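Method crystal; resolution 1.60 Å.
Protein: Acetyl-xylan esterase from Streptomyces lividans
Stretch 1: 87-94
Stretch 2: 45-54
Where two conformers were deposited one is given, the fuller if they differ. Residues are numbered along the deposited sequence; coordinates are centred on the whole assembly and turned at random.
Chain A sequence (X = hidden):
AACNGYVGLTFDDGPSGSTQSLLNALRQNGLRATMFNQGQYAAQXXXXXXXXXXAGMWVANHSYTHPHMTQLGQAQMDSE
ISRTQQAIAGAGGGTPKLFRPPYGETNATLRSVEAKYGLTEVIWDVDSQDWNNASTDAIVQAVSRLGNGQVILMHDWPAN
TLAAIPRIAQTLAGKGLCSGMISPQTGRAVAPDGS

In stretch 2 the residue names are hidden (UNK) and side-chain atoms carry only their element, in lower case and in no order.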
# COMPACT_ATOMS: atom_id res chain seq x y z
N ALA A 87 -2.68 23.41 -9.95
CA ALA A 87 -3.98 23.98 -9.54
C ALA A 87 -4.15 23.91 -8.02
O ALA A 87 -4.65 24.86 -7.39
CB ALA A 87 -5.14 23.29 -10.25
N ILE A 88 -3.77 22.78 -7.42
CA ILE A 88 -3.92 22.65 -5.98
C ILE A 88 -2.97 23.59 -5.22
O ILE A 88 -3.39 24.30 -4.28
CB ILE A 88 -3.77 21.16 -5.54
CG1 ILE A 88 -4.92 20.34 -6.15
CG2 ILE A 88 -3.69 21.05 -4.01
CD1 ILE A 88 -4.73 18.81 -6.08
N ALA A 89 -1.72 23.62 -5.64
CA ALA A 89 -0.75 24.53 -5.02
C ALA A 89 -1.18 25.99 -5.17
O ALA A 89 -1.11 26.78 -4.21
CB ALA A 89 0.63 24.30 -5.62
N GLY A 90 -1.61 26.35 -6.38
CA GLY A 90 -2.06 27.72 -6.68
C GLY A 90 -3.22 28.15 -5.82
O GLY A 90 -3.34 29.33 -5.45
N ALA A 91 -4.08 27.20 -5.45
CA ALA A 91 -5.25 27.49 -4.63
C ALA A 91 -4.95 27.55 -3.13
O ALA A 91 -5.85 27.86 -2.35
CB ALA A 91 -6.35 26.48 -4.91
N GLY A 92 -3.72 27.22 -2.73
CA GLY A 92 -3.37 27.22 -1.30
C GLY A 92 -3.47 25.87 -0.62
O GLY A 92 -3.41 25.78 0.61
N GLY A 93 -3.65 24.82 -1.43
CA GLY A 93 -3.75 23.44 -0.91
C GLY A 93 -2.44 22.70 -0.66
O GLY A 93 -2.46 21.52 -0.32
N GLY A 94 -1.31 23.39 -0.82
CA GLY A 94 0.00 22.73 -0.77
C GLY A 94 0.34 22.03 -2.09
O GLY A 94 -0.46 22.00 -3.04
N UNK A 45 -12.48 26.36 -7.97
CA UNK A 45 -12.95 26.65 -6.60
C UNK A 45 -11.79 26.82 -5.62
O UNK A 45 -11.68 26.06 -4.64
c UNK A 45 -15.04 25.23 -6.97
c UNK A 45 -13.83 25.51 -6.09
n UNK A 45 -14.92 24.25 -7.87
o UNK A 45 -16.09 25.87 -6.82
N UNK A 46 -10.89 27.80 -5.87
CA UNK A 46 -9.70 27.89 -4.99
C UNK A 46 -10.07 28.10 -3.51
O UNK A 46 -9.40 27.53 -2.62
c UNK A 46 -8.90 29.08 -5.54
c UNK A 46 -9.94 29.88 -6.33
c UNK A 46 -10.85 28.82 -6.93
N UNK A 47 -11.11 28.87 -3.22
CA UNK A 47 -11.54 29.09 -1.86
C UNK A 47 -11.95 27.79 -1.14
O UNK A 47 -11.76 27.63 0.08
o UNK A 47 -13.06 30.38 -0.52
c UNK A 47 -12.69 30.09 -1.84
N UNK A 48 -12.55 26.86 -1.88
CA UNK A 48 -12.93 25.57 -1.29
C UNK A 48 -11.73 24.67 -1.07
O UNK A 48 -11.72 23.85 -0.13
c UNK A 48 -13.99 24.84 -2.12
c UNK A 48 -16.34 24.69 -2.99
c UNK A 48 -15.93 25.31 -0.57
c UNK A 48 -15.40 25.40 -2.00
N UNK A 49 -10.71 24.81 -1.91
CA UNK A 49 -9.45 24.09 -1.66
C UNK A 49 -8.88 24.51 -0.30
O UNK A 49 -8.51 23.66 0.54
c UNK A 49 -8.94 23.81 -4.12
c UNK A 49 -8.41 24.32 -2.75
c UNK A 49 -7.09 23.62 -2.40
N UNK A 50 -8.82 25.83 -0.08
CA UNK A 50 -8.39 26.37 1.22
C UNK A 50 -9.30 25.93 2.36
O UNK A 50 -8.81 25.67 3.47
c UNK A 50 -5.79 28.02 1.33
n UNK A 50 -3.57 27.54 2.96
c UNK A 50 -8.36 27.91 1.19
n UNK A 50 -4.70 28.22 4.85
n UNK A 50 -5.76 28.25 2.78
c UNK A 50 -4.68 28.00 3.53
c UNK A 50 -7.08 28.47 0.60
N UNK A 51 -10.60 25.83 2.10
CA UNK A 51 -11.55 25.43 3.15
C UNK A 51 -11.21 24.02 3.64
O UNK A 51 -11.29 23.73 4.82
c UNK A 51 -13.00 25.51 2.67
N UNK A 52 -10.75 23.17 2.72
CA UNK A 52 -10.34 21.81 3.12
C UNK A 52 -9.17 21.87 4.10
O UNK A 52 -9.15 21.19 5.13
c UNK A 52 -9.97 20.97 1.91
o UNK A 52 -9.60 20.51 -0.88
n UNK A 52 -11.57 19.42 -0.96
c UNK A 52 -10.71 20.23 -0.38
c UNK A 52 -11.15 20.77 0.97
N UNK A 53 -8.18 22.69 3.75
CA UNK A 53 -7.00 22.88 4.62
C UNK A 53 -7.42 23.41 5.99
O UNK A 53 -6.99 22.89 7.05
c UNK A 53 -5.95 23.80 3.96
c UNK A 53 -5.52 23.22 2.59
c UNK A 53 -4.73 24.02 4.88
N UNK A 54 -8.25 24.45 5.98
CA UNK A 54 -8.70 25.09 7.23
C UNK A 54 -9.57 24.20 8.11
O UNK A 54 -9.67 24.42 9.34
o UNK A 54 -7.24 27.38 6.52
c UNK A 54 -8.49 27.48 6.37
o UNK A 54 -9.03 28.46 5.80
c UNK A 54 -9.43 26.39 6.89

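Position 45 carries two side-chain carbons, the second bearing one oxygen and one nitrogen, and its CA-to-CB bond points away from stretch 1. That amide is Asn 45. It stands at the N-cap position of the helix that follows, but its side chain makes no capping bond; the amide nitrogen is hydrogen-bonded elsewhere in the structure.

At position 46 three carbons close a ring onto the backbone nitrogen, which makes it Pro 46. Proline suits the first turn of a helix, where the backbone nitrogen has no partner to donate to. Its CB lies 3.7 Å from the CB of Ala 91, an apolar contact at the closest pairing of the two backbones, where the CA atoms of Pro 46 and Ala 91 are 4.5 Å apart.

Position 47 has one carbon followed by one oxygen, and faces away from stretch 1: Ser 47, a small polar residue on the exposed side of the helix. Position 48 has four carbons forked at the second, the pattern of Leu 48, and its side chain reaches nothing in stretch 1.

Position 49 has a single carbon carrying two more, a fork directly at CB, pointed toward stretch 1. This is Val 49, a buried residue. Its CB is 3.7 Å from Ala 91 CB, while its CG1 lies 3.7 Å from Gly 93 CA. A compact, branched apolar side chain fits here because Ala 91 and Gly 93 come so near.

Position 50 shows three carbons, a nitrogen, and then a carbon carrying two further nitrogens: the guanidinium of Arg 50. Its CA-to-CB bond points sideways, yet the chain, with chi1 to chi3 all m, brings its end nearer. NH1 donates a hydrogen bond to Gly 92 O at 2.9 Å, the oxygen lying near the guanidinium plane, at its edge. On the way, CG passes 3.3 Å from Ala 91 O.

A lone carbon marks position 51 as Ala 51, which is out of reach of stretch 1. Position 52 has three carbons, the third with one oxygen and one nitrogen, hence Gln 52; it is buried, and both polar ends are hydrogen-bonded elsewhere in the structure. Position 53 repeats the fork at CB and again points toward stretch 1: Val 53, whose CG2 is 3.9 Å from Gly 93 CA. Position 54 has two carbons, the second with two oxygens: Asp 54, one turn beyond Arg 50, whose NH2 forms a salt bridge to Asp 54 OD1 at 3.2 Å.

The contact packs one side of a helix against a helix end. A Schellman motif turns the chain at Gly 92, whose positive phi calls for glycine and where an ideal CB would also fall 2.4 Å from Arg 50 CD. At Gly 93 such a CB would lie 2.8 Å from Val 49 CG1. Without side chains, these glycines let the helix approach; Ala 91 supplies the apolar packing, and Arg 50 binds the carbonyl of Gly 92.

Stretch 2, residues 45-54: NPSLVRAQVD
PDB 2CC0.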